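Local atomic coordinates of oxalate--CoA ligase (Arabidopsis thaliana, PDB entry 5IE2), a protein that belongs to the ANL superfamily of AMP-binding enzymes, pairing a large N-terminal family region with a smaller C-terminal one, and holds adenosine-5'-triphosphate in a pocket. Residues S3-G8 with L182-L187; L166-S171 with F213-L218; T315-L320 with G367-K372. All blocks are in the same frame, centred on the assembly; numbering follows the deposited sequence.

The three contacts illustrate how a nucleotide pocket is tied back into the body of its domain. Contacts 2 and 3, with centres about 11 Å apart, both touch ATP: contact 2 brings Thr-170, Ser-171 and His-214 to the phosphates, and contact 3 brings Thr-315. Contact 1 is more remote, its Leu-187 side chain about 13 Å from the ATP. It reaches contact 2, about 16 Å away between centres, through the hairpin of strands 164-169 and 179-183, where Leu-182 N lies 2.8 Å from Leu-166 O. It reaches contact 3, about 12 Å away between centres, through Asn-186, whose ND2 lies 2.9 Å from Pro-368 O.

Contact 1 (S3-G8 with L182-L187); sequences SDTLSG and LTQLNL
The flat carboxamide of Gln-184 meets Ser-7 in its own plane, both polar atoms turned to the start of helix 6-16, while Ile-77 of helix 67-78 also packs on this side chain. Its OE1 accepts from Ser-7 N at 3.1 Å, with the donor lying in the carbonyl plane on a lone pair. The same oxygen takes a shorter but weak bond from Leu-6 N at 2.8 Å, bent to 122° at the hydrogen. From the other corner NE2 donates to Ser-7 OG at 3.0 Å, almost straight and close to the amide plane. The side chain passes Thr-5 obliquely, and the bend at chi2 (-89°) then swings the carboxamide to the helix end. Beside this polar grip, the side chains of Leu-6 and Leu-187 cross obliquely, CD2 to CD1 at 3.9 Å, and Leu-185 CD1 lies near Asp-4 CB at 4.1 Å. Gln-184 itself opens helix 184-198, whose start carries a capping box between Thr-183 and Asn-186, so two helix N-termini meet here. Thr-5, the N-cap of the first helix, takes Gly-8 N on its OG1 at 2.9 Å. Between them, Thr-5 and Gln-184 therefore accept from the first three N-H groups of helix 6-16, the Leu-6 bond being weak. The Gln-184 oxygen thus supplements the Thr-5 cap from a distant part of the chain, and the helix end would be expected to polarise it, while the bond from NE2 fixes which way round the amide sits.

Contact 2 (L166-S171 with F213-L218); sequences LFLHTS and FHVHGL. With ATP (adenosine-5'-triphosphate), chain C.
Strand 164-169 runs into the phosphate-binding loop characteristic of ANL enzymes, here Thr-170, Ser-171 and the residues after them, and this contact packs that strand and loop against the start of helix 215-227. Leucine branches are set against the helix start and the turn before it. Leu-166 and Leu-218 meet tip to tip, CD2 against CD2 at 3.8 Å. Two residues along the strand, the fork of Leu-168 divides its work: CD1 presses obliquely on Val-215 CG1 at 3.3 Å, tighter than usual for two carbons, while CD2 rests against Phe-213 O at 3.5 Å. Phe-73 covers the Leu-166/Leu-218 end, and Pro-85 of strand 82-85 touches Leu-166, Leu-168 and Phe-213. Towards the pocket the apolar row gives way to polar groups. With CG anti to its backbone N (chi1 176°), His-214 carries its ring to the ligand and caps its own helix, ND1 accepting from His-216 N at 3.0 Å. With ND1 accepting and NE2 donating to ATP, the ring is consistent with the neutral form protonated on NE2. Farther out, Thr-170 OG1 donates to ATP O2G at 2.9 Å. The alpha-phosphate oxygen O2A is gripped twice, by Ser-171 OG at 2.9 Å and by His-214 NE2 at 3.0 Å.

Contact 3 (T315-L320 with G367-K372); sequences TEATHL and GPNVTK. With ATP (adenosine-5'-triphosphate), chain C; ACY (acetic acid), chain E.
The backbone of 315-320 leaves a short 3-10 turn through left-handed torsions at Thr-318 (phi 51°, psi 50°) and meets 367-372, a type I beta turn from Gly-367 to Val-370 followed by extended chain, where Thr-371 N donates to Glu-316 O at 2.8 Å, nearly along the C=O axis. Two side chains complete the seam in opposite directions. Asn-369 sends ND2 to Ala-317 O at 3.0 Å, coming from above that carbonyl's plane, and its second partner is Gln-343 OE1. Thr-318 OG1, anti to its own carbonyl carbon, donates to Asn-369 O at 2.7 Å. These two bonds grip a pair of acceptors, Ala-317 O and Asn-369 O, that stand only 3.3 Å apart. Glu-316 and Thr-371 lie side by side, CB to CG2 at 4.0 Å, with their polar ends engaged elsewhere: Glu-316 OE2 with Tyr-374 OH, Thr-371 OG1 with Pro-181 O. The seam backs the Thr-Glu pair of a sequence matching the Y-x-x-T-E motif known from ANL enzymes. Thr-315 N donates to ATP O1A at 2.9 Å, and the Glu-316 side chain comes about 4 Å from a bound magnesium ion. His-319 ND1 donates to OXT of an acetic acid molecule, probably from the crystallisation liquor, at 2.7 Å. Around the seam, Thr-318 packs on Leu-182 of strand 179-183 and Asn-186 of helix 184-198, and the His-319 ring stacks on His-216 of helix 215-227.

Contact 1 (S3-G8 with L182-L187)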
loop_
_atom_site.group_PDB
_atom_site.type_symbol
_atom_site.label_atom_id
_atom_site.label_comp_id
_atom_site.label_asym_id
_atom_site.label_seq_id
_atom_site.Cartn_x
_atom_site.Cartn_y
_atom_site.Cartn_z
ATOM N N SER A 3 -6.072 5.176 21.086
ATOM C CA SER A 3 -6.494 6.579 21.002
ATOM C C SER A 3 -7.225 6.716 19.658
ATOM O O SER A 3 -7.013 5.883 18.720
ATOM C CB SER A 3 -5.279 7.530 21.068
ATOM O OG SER A 3 -5.599 8.902 20.767
ATOM N N ASP A 4 -7.993 7.782 19.516
ATOM C CA ASP A 4 -8.709 8.006 18.242
ATOM C C ASP A 4 -7.982 9.056 17.380
ATOM O O ASP A 4 -8.536 9.625 16.410
ATOM C CB ASP A 4 -10.162 8.391 18.531
ATOM C CG ASP A 4 -10.296 9.581 19.497
ATOM O OD1 ASP A 4 -9.319 9.985 20.183
ATOM O OD2 ASP A 4 -11.455 10.082 19.609
ATOM N N THR A 5 -6.729 9.392 17.773
ATOM C CA THR A 5 -5.849 10.138 16.843
ATOM C C THR A 5 -4.517 9.387 16.724
ATOM O O THR A 5 -4.055 8.761 17.681
ATOM C CB THR A 5 -5.585 11.604 17.279
ATOM O OG1 THR A 5 -4.733 11.632 18.410
ATOM C CG2 THR A 5 -6.884 12.382 17.629
ATOM N N LEU A 6 -3.891 9.488 15.566
ATOM C CA LEU A 6 -2.607 8.815 15.428
ATOM C C LEU A 6 -1.571 9.488 16.316
ATOM O O LEU A 6 -0.776 8.810 16.977
ATOM C CB LEU A 6 -2.151 8.863 13.963
ATOM C CG LEU A 6 -0.760 8.270 13.764
ATOM C CD1 LEU A 6 -0.755 6.802 14.145
ATOM C CD2 LEU A 6 -0.370 8.539 12.328
ATOM N N SER A 7 -1.577 10.820 16.343
ATOM C CA SER A 7 -0.587 11.496 17.197
ATOM C C SER A 7 -0.754 11.092 18.669
ATOM O O SER A 7 0.238 10.840 19.394
ATOM C CB SER A 7 -0.701 13.007 17.028
ATOM O OG SER A 7 -0.358 13.354 15.680
ATOM N N GLY A 8 -2.003 11.006 19.131
ATOM C CA GLY A 8 -2.247 10.544 20.508
ATOM C C GLY A 8 -1.814 9.121 20.831
ATOM O O GLY A 8 -1.228 8.792 21.897
ATOM N N LEU A 182 -7.647 12.075 4.210
ATOM C CA LEU A 182 -7.773 11.167 5.348
ATOM C C LEU A 182 -7.433 11.911 6.628
ATOM O O LEU A 182 -6.530 12.746 6.637
ATOM C CB LEU A 182 -6.807 9.974 5.179
ATOM C CG LEU A 182 -7.150 9.253 3.838
ATOM C CD1 LEU A 182 -6.012 8.207 3.553
ATOM C CD2 LEU A 182 -8.544 8.538 3.882
ATOM N N THR A 183 -8.184 11.620 7.689
ATOM C CA THR A 183 -8.077 12.342 8.945
ATOM C C THR A 183 -7.190 11.601 9.973
ATOM O O THR A 183 -6.773 10.450 9.783
ATOM C CB THR A 183 -9.454 12.497 9.598
ATOM O OG1 THR A 183 -9.985 11.172 9.746
ATOM C CG2 THR A 183 -10.395 13.330 8.684
ATOM N N GLN A 184 -6.956 12.271 11.106
ATOM C CA GLN A 184 -6.303 11.651 12.260
ATOM C C GLN A 184 -7.072 10.414 12.655
ATOM O O GLN A 184 -6.507 9.363 13.003
ATOM C CB GLN A 184 -6.262 12.634 13.458
ATOM C CG GLN A 184 -5.128 13.659 13.371
ATOM C CD GLN A 184 -3.824 13.156 14.010
ATOM O OE1 GLN A 184 -3.703 12.013 14.398
ATOM N NE2 GLN A 184 -2.851 14.051 14.132
ATOM N N LEU A 185 -8.391 10.558 12.616
ATOM C CA LEU A 185 -9.243 9.442 13.006
ATOM C C LEU A 185 -9.126 8.289 12.022
ATOM O O LEU A 185 -9.029 7.117 12.434
ATOM C CB LEU A 185 -10.695 9.917 13.147
ATOM C CG LEU A 185 -11.786 8.831 13.379
ATOM C CD1 LEU A 185 -11.527 8.022 14.645
ATOM C CD2 LEU A 185 -13.227 9.483 13.412
ATOM N N ASN A 186 -9.152 8.592 10.714
ATOM C CA ASN A 186 -8.945 7.549 9.718
ATOM C C ASN A 186 -7.650 6.746 10.041
ATOM O O ASN A 186 -7.634 5.480 10.068
ATOM C CB ASN A 186 -8.814 8.159 8.310
ATOM C CG ASN A 186 -10.131 8.674 7.702
ATOM O OD1 ASN A 186 -10.091 9.596 6.886
ATOM N ND2 ASN A 186 -11.293 8.105 8.080
ATOM N N LEU A 187 -6.558 7.478 10.267
ATOM C CA LEU A 187 -5.245 6.839 10.490
ATOM C C LEU A 187 -5.241 5.995 11.770
ATOM O O LEU A 187 -4.763 4.861 11.778
ATOM C CB LEU A 187 -4.132 7.898 10.575
ATOM C CG LEU A 187 -3.892 8.706 9.268
ATOM C CD1 LEU A 187 -2.767 9.719 9.531
ATOM C CD2 LEU A 187 -3.427 7.847 8.148
#

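Contact 2 (L166-S171 with F213-L218)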
loop_
_atom_site.group_PDB
_atom_site.type_symbol
_atom_site.label_atom_id
_atom_site.label_comp_id
_atom_site.label_asym_id
_atom_site.label_seq_id
_atom_site.Cartn_x
_atom_site.Cartn_y
_atom_site.Cartn_z
ATOM N N LEU A 166 -3.664 13.287 6.094
ATOM C CA LEU A 166 -2.963 12.618 4.968
ATOM C C LEU A 166 -3.789 12.889 3.729
ATOM O O LEU A 166 -5.019 12.854 3.796
ATOM C CB LEU A 166 -2.814 11.127 5.245
ATOM C CG LEU A 166 -2.321 10.260 4.090
ATOM C CD1 LEU A 166 -0.945 10.781 3.688
ATOM C CD2 LEU A 166 -2.252 8.791 4.512
ATOM N N PHE A 167 -3.139 13.267 2.640
ATOM C CA PHE A 167 -3.851 13.495 1.396
ATOM C C PHE A 167 -3.071 12.723 0.343
ATOM O O PHE A 167 -1.867 12.936 0.245
ATOM C CB PHE A 167 -3.908 14.979 1.025
ATOM C CG PHE A 167 -4.630 15.239 -0.279
ATOM C CD1 PHE A 167 -6.010 15.257 -0.322
ATOM C CD2 PHE A 167 -3.925 15.455 -1.456
ATOM C CE1 PHE A 167 -6.689 15.487 -1.536
ATOM C CE2 PHE A 167 -4.601 15.705 -2.690
ATOM C CZ PHE A 167 -5.952 15.737 -2.715
ATOM N N LEU A 168 -3.767 11.848 -0.392
ATOM C CA LEU A 168 -3.195 10.929 -1.406
ATOM C C LEU A 168 -4.089 10.935 -2.629
ATOM O O LEU A 168 -5.243 11.363 -2.557
ATOM C CB LEU A 168 -3.106 9.480 -0.879
ATOM C CG LEU A 168 -2.148 9.307 0.270
ATOM C CD1 LEU A 168 -2.282 7.936 0.870
ATOM C CD2 LEU A 168 -0.752 9.544 -0.268
ATOM N N HIS A 169 -3.552 10.464 -3.749
ATOM C CA HIS A 169 -4.365 10.171 -4.920
ATOM C C HIS A 169 -4.386 8.669 -5.105
ATOM O O HIS A 169 -3.486 7.965 -4.655
ATOM C CB HIS A 169 -3.821 10.846 -6.173
ATOM C CG HIS A 169 -4.282 12.255 -6.331
ATOM N ND1 HIS A 169 -3.660 13.322 -5.711
ATOM C CD2 HIS A 169 -5.349 12.774 -6.995
ATOM C CE1 HIS A 169 -4.307 14.441 -6.017
ATOM N NE2 HIS A 169 -5.330 14.136 -6.799
ATOM N N THR A 170 -5.443 8.165 -5.720
ATOM C CA THR A 170 -5.500 6.737 -6.043
ATOM C C THR A 170 -4.524 6.365 -7.184
ATOM O O THR A 170 -4.071 7.249 -7.909
ATOM C CB THR A 170 -6.897 6.333 -6.409
ATOM O OG1 THR A 170 -7.391 7.211 -7.432
ATOM C CG2 THR A 170 -7.789 6.420 -5.150
ATOM N N SER A 171 -4.159 5.080 -7.294
ATOM C CA SER A 171 -3.116 4.624 -8.230
ATOM C C SER A 171 -3.411 4.823 -9.745
ATOM O O SER A 171 -2.504 4.655 -10.557
ATOM C CB SER A 171 -2.815 3.137 -7.974
ATOM O OG SER A 171 -2.186 2.944 -6.709
ATOM N N PHE A 213 5.053 6.578 0.078
ATOM C CA PHE A 213 4.071 7.543 -0.440
ATOM C C PHE A 213 2.769 6.849 -0.927
ATOM O O PHE A 213 1.884 7.505 -1.475
ATOM C CB PHE A 213 4.668 8.439 -1.555
ATOM C CG PHE A 213 5.303 7.674 -2.709
ATOM C CD1 PHE A 213 4.522 7.116 -3.720
ATOM C CD2 PHE A 213 6.674 7.537 -2.778
ATOM C CE1 PHE A 213 5.092 6.386 -4.769
ATOM C CE2 PHE A 213 7.275 6.839 -3.873
ATOM C CZ PHE A 213 6.482 6.255 -4.846
ATOM N N HIS A 214 2.649 5.533 -0.711
ATOM C CA HIS A 214 1.367 4.793 -0.964
ATOM C C HIS A 214 0.907 4.228 0.401
ATOM O O HIS A 214 1.759 4.003 1.295
ATOM C CB HIS A 214 1.565 3.679 -2.029
ATOM C CG HIS A 214 0.351 2.819 -2.276
ATOM N ND1 HIS A 214 -0.012 1.755 -1.458
ATOM C CD2 HIS A 214 -0.606 2.888 -3.243
ATOM C CE1 HIS A 214 -1.140 1.223 -1.900
ATOM N NE2 HIS A 214 -1.518 1.882 -2.990
ATOM N N VAL A 215 -0.397 4.035 0.612
ATOM C CA VAL A 215 -0.879 3.641 1.957
ATOM C C VAL A 215 -0.461 2.275 2.418
ATOM O O VAL A 215 -0.528 2.031 3.599
ATOM C CB VAL A 215 -2.439 3.602 2.102
ATOM C CG1 VAL A 215 -3.021 4.985 2.266
ATOM C CG2 VAL A 215 -3.044 2.846 0.930
ATOM N N HIS A 216 -0.092 1.343 1.524
ATOM C CA HIS A 216 0.258 -0.006 2.018
ATOM C C HIS A 216 1.540 0.078 2.890
ATOM O O HIS A 216 1.545 -0.298 4.081
ATOM C CB HIS A 216 0.431 -0.972 0.832
ATOM C CG HIS A 216 0.792 -2.393 1.204
ATOM N ND1 HIS A 216 0.717 -3.429 0.290
ATOM C CD2 HIS A 216 1.337 -2.925 2.325
ATOM C CE1 HIS A 216 1.137 -4.549 0.859
ATOM N NE2 HIS A 216 1.544 -4.265 2.084
ATOM N N GLY A 217 2.636 0.551 2.309
ATOM C CA GLY A 217 3.863 0.652 3.111
ATOM C C GLY A 217 3.698 1.643 4.247
ATOM O O GLY A 217 4.175 1.408 5.372
ATOM N N LEU A 218 3.006 2.757 3.992
ATOM C CA LEU A 218 2.846 3.783 5.032
ATOM C C LEU A 218 2.029 3.293 6.233
ATOM O O LEU A 218 2.476 3.428 7.372
ATOM C CB LEU A 218 2.166 5.019 4.447
ATOM C CG LEU A 218 1.976 6.254 5.296
ATOM C CD1 LEU A 218 3.378 6.727 5.740
ATOM C CD2 LEU A 218 1.280 7.357 4.469
HETATM P PG ATP C . -7.705 3.794 -8.962
HETATM O O1G ATP C . -8.454 3.000 -10.032
HETATM O O2G ATP C . -7.177 5.095 -9.456
HETATM O O3G ATP C . -8.550 3.960 -7.701
HETATM P PB ATP C . -6.398 1.636 -7.559
HETATM O O1B ATP C . -5.324 0.651 -7.967
HETATM O O2B ATP C . -7.815 1.206 -7.415
HETATM O O3B ATP C . -6.371 2.958 -8.530
HETATM P PA ATP C . -5.432 1.591 -4.768
HETATM O O1A ATP C . -6.270 2.241 -3.675
HETATM O O2A ATP C . -3.957 1.688 -4.718
HETATM O O3A ATP C . -5.868 2.289 -6.156
HETATM O "O5'" ATP C . -5.919 0.077 -4.949
HETATM C "C5'" ATP C . -7.056 -0.501 -4.260
HETATM C "C4'" ATP C . -7.585 -1.622 -5.172
HETATM O "O4'" ATP C . -6.620 -2.690 -5.210
HETATM C "C3'" ATP C . -8.788 -2.307 -4.601
HETATM O "O3'" ATP C . -9.960 -1.551 -4.901
HETATM C "C2'" ATP C . -8.777 -3.651 -5.299
HETATM O "O2'" ATP C . -9.217 -3.480 -6.655
HETATM C "C1'" ATP C . -7.303 -3.920 -5.378
HETATM N N9 ATP C . -6.831 -4.836 -4.312
HETATM C C8 ATP C . -6.308 -4.530 -3.118
HETATM N N7 ATP C . -5.982 -5.684 -2.458
HETATM C C5 ATP C . -6.299 -6.725 -3.296
HETATM C C6 ATP C . -6.193 -8.201 -3.231
HETATM N N6 ATP C . -5.620 -8.801 -2.136
HETATM N N1 ATP C . -6.625 -8.890 -4.313
HETATM C C2 ATP C . -7.141 -8.281 -5.406
HETATM N N3 ATP C . -7.277 -6.936 -5.533
HETATM C C4 ATP C . -6.856 -6.151 -4.500
#

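Contact 3 (T315-L320 with G367-K372)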
loop_
_atom_site.group_PDB
_atom_site.type_symbol
_atom_site.label_atom_id
_atom_site.label_comp_id
_atom_site.label_asym_id
_atom_site.label_seq_id
_atom_site.Cartn_x
_atom_site.Cartn_y
_atom_site.Cartn_z
ATOM N N THR A 315 -6.892 2.880 -0.909
ATOM C CA THR A 315 -6.568 4.185 -0.380
ATOM C C THR A 315 -7.772 4.786 0.366
ATOM O O THR A 315 -7.592 5.397 1.391
ATOM C CB THR A 315 -6.147 5.149 -1.537
ATOM O OG1 THR A 315 -5.029 4.584 -2.218
ATOM C CG2 THR A 315 -5.734 6.501 -1.002
ATOM N N GLU A 316 -8.964 4.634 -0.191
ATOM C CA GLU A 316 -10.173 5.234 0.422
ATOM C C GLU A 316 -10.575 4.653 1.785
ATOM O O GLU A 316 -11.362 5.262 2.532
ATOM C CB GLU A 316 -11.379 5.078 -0.518
ATOM C CG GLU A 316 -11.335 5.907 -1.774
ATOM C CD GLU A 316 -10.717 5.115 -2.958
ATOM O OE1 GLU A 316 -9.816 4.283 -2.720
ATOM O OE2 GLU A 316 -11.167 5.338 -4.112
ATOM N N ALA A 317 -10.055 3.471 2.086
ATOM C CA ALA A 317 -10.291 2.790 3.376
ATOM C C ALA A 317 -9.107 3.027 4.328
ATOM O O ALA A 317 -8.977 2.321 5.312
ATOM C CB ALA A 317 -10.469 1.237 3.108
ATOM N N THR A 318 -8.217 3.972 3.996
ATOM C CA THR A 318 -6.947 4.140 4.758
ATOM C C THR A 318 -6.260 2.734 4.840
ATOM O O THR A 318 -5.845 2.274 5.903
ATOM C CB THR A 318 -7.187 4.783 6.174
ATOM O OG1 THR A 318 -8.024 5.920 5.966
ATOM C CG2 THR A 318 -5.865 5.309 6.802
ATOM N N HIS A 319 -6.161 2.099 3.688
ATOM C CA HIS A 319 -5.560 0.760 3.538
ATOM C C HIS A 319 -6.555 -0.354 3.981
ATOM O O HIS A 319 -7.539 -0.612 3.284
ATOM C CB HIS A 319 -4.183 0.678 4.287
ATOM C CG HIS A 319 -3.378 -0.547 3.924
ATOM N ND1 HIS A 319 -3.116 -0.918 2.619
ATOM C CD2 HIS A 319 -2.814 -1.510 4.714
ATOM C CE1 HIS A 319 -2.428 -2.058 2.621
ATOM N NE2 HIS A 319 -2.233 -2.438 3.875
ATOM N N LEU A 320 -6.305 -1.025 5.105
ATOM C CA LEU A 320 -6.916 -2.330 5.381
ATOM C C LEU A 320 -8.479 -2.338 5.401
ATOM O O LEU A 320 -9.118 -1.529 6.124
ATOM C CB LEU A 320 -6.404 -2.828 6.746
ATOM C CG LEU A 320 -7.002 -4.172 7.206
ATOM C CD1 LEU A 320 -6.524 -5.267 6.310
ATOM C CD2 LEU A 320 -6.555 -4.402 8.673
ATOM N N GLY A 367 -17.021 2.385 7.955
ATOM C CA GLY A 367 -16.224 2.367 9.185
ATOM C C GLY A 367 -15.423 3.631 9.387
ATOM O O GLY A 367 -15.308 4.453 8.481
ATOM N N PRO A 368 -14.820 3.801 10.586
ATOM C CA PRO A 368 -14.138 5.057 10.854
ATOM C C PRO A 368 -12.791 5.200 10.120
ATOM O O PRO A 368 -12.200 6.270 10.170
ATOM C CB PRO A 368 -13.917 5.035 12.384
ATOM C CG PRO A 368 -13.881 3.570 12.751
ATOM C CD PRO A 368 -14.897 2.930 11.758
ATOM N N ASN A 369 -12.349 4.152 9.431
ATOM C CA ASN A 369 -11.139 4.217 8.590
ATOM C C ASN A 369 -11.423 4.788 7.207
ATOM O O ASN A 369 -10.508 5.048 6.431
ATOM C CB ASN A 369 -10.561 2.775 8.439
ATOM C CG ASN A 369 -11.625 1.797 7.907
ATOM O OD1 ASN A 369 -12.664 1.553 8.560
ATOM N ND2 ASN A 369 -11.407 1.274 6.709
ATOM N N VAL A 370 -12.716 4.897 6.858
ATOM C CA VAL A 370 -13.072 5.266 5.489
ATOM C C VAL A 370 -13.075 6.780 5.307
ATOM O O VAL A 370 -13.547 7.524 6.184
ATOM C CB VAL A 370 -14.461 4.671 5.125
ATOM C CG1 VAL A 370 -14.848 4.985 3.691
ATOM C CG2 VAL A 370 -14.437 3.132 5.386
ATOM N N THR A 371 -12.542 7.237 4.182
ATOM C CA THR A 371 -12.572 8.665 3.874
ATOM C C THR A 371 -13.999 9.226 3.958
ATOM O O THR A 371 -14.974 8.524 3.670
ATOM C CB THR A 371 -11.975 8.971 2.481
ATOM O OG1 THR A 371 -11.928 10.382 2.280
ATOM C CG2 THR A 371 -12.773 8.335 1.327
ATOM N N LYS A 372 -14.107 10.496 4.355
ATOM C CA LYS A 372 -15.417 11.152 4.348
ATOM C C LYS A 372 -15.860 11.487 2.928
ATOM O O LYS A 372 -17.046 11.716 2.657
ATOM C CB LYS A 372 -15.354 12.451 5.166
ATOM C CG LYS A 372 -15.154 12.178 6.637
ATOM C CD LYS A 372 -16.380 11.339 7.125
ATOM C CE LYS A 372 -16.329 11.173 8.599
ATOM N NZ LYS A 372 -17.519 10.474 9.089
HETATM P PG ATP C . -7.705 3.794 -8.962
HETATM O O1G ATP C . -8.454 3.000 -10.032
HETATM O O2G ATP C . -7.177 5.095 -9.456
HETATM O O3G ATP C . -8.550 3.960 -7.701
HETATM P PB ATP C . -6.398 1.636 -7.559
HETATM O O1B ATP C . -5.324 0.651 -7.967
HETATM O O2B ATP C . -7.815 1.206 -7.415
HETATM O O3B ATP C . -6.371 2.958 -8.530
HETATM P PA ATP C . -5.432 1.591 -4.768
HETATM O O1A ATP C . -6.270 2.241 -3.675
HETATM O O2A ATP C . -3.957 1.688 -4.718
HETATM O O3A ATP C . -5.868 2.289 -6.156
HETATM O "O5'" ATP C . -5.919 0.077 -4.949
HETATM C "C5'" ATP C . -7.056 -0.501 -4.260
HETATM C "C4'" ATP C . -7.585 -1.622 -5.172
HETATM O "O4'" ATP C . -6.620 -2.690 -5.210
HETATM C "C3'" ATP C . -8.788 -2.307 -4.601
HETATM O "O3'" ATP C . -9.960 -1.551 -4.901
HETATM C "C2'" ATP C . -8.777 -3.651 -5.299
HETATM O "O2'" ATP C . -9.217 -3.480 -6.655
HETATM C "C1'" ATP C . -7.303 -3.920 -5.378
HETATM N N9 ATP C . -6.831 -4.836 -4.312
HETATM C C8 ATP C . -6.308 -4.530 -3.118
HETATM N N7 ATP C . -5.982 -5.684 -2.458
HETATM C C5 ATP C . -6.299 -6.725 -3.296
HETATM C C6 ATP C . -6.193 -8.201 -3.231
HETATM N N6 ATP C . -5.620 -8.801 -2.136
HETATM N N1 ATP C . -6.625 -8.890 -4.313
HETATM C C2 ATP C . -7.141 -8.281 -5.406
HETATM N N3 ATP C . -7.277 -6.936 -5.533
HETATM C C4 ATP C . -6.856 -6.151 -4.500
HETATM C C ACY E . -3.609 -0.930 -0.687
HETATM O O ACY E . -2.823 -1.911 -0.422
HETATM O OXT ACY E . -4.131 -0.177 0.187
HETATM C CH3 ACY E . -3.981 -0.683 -2.126
#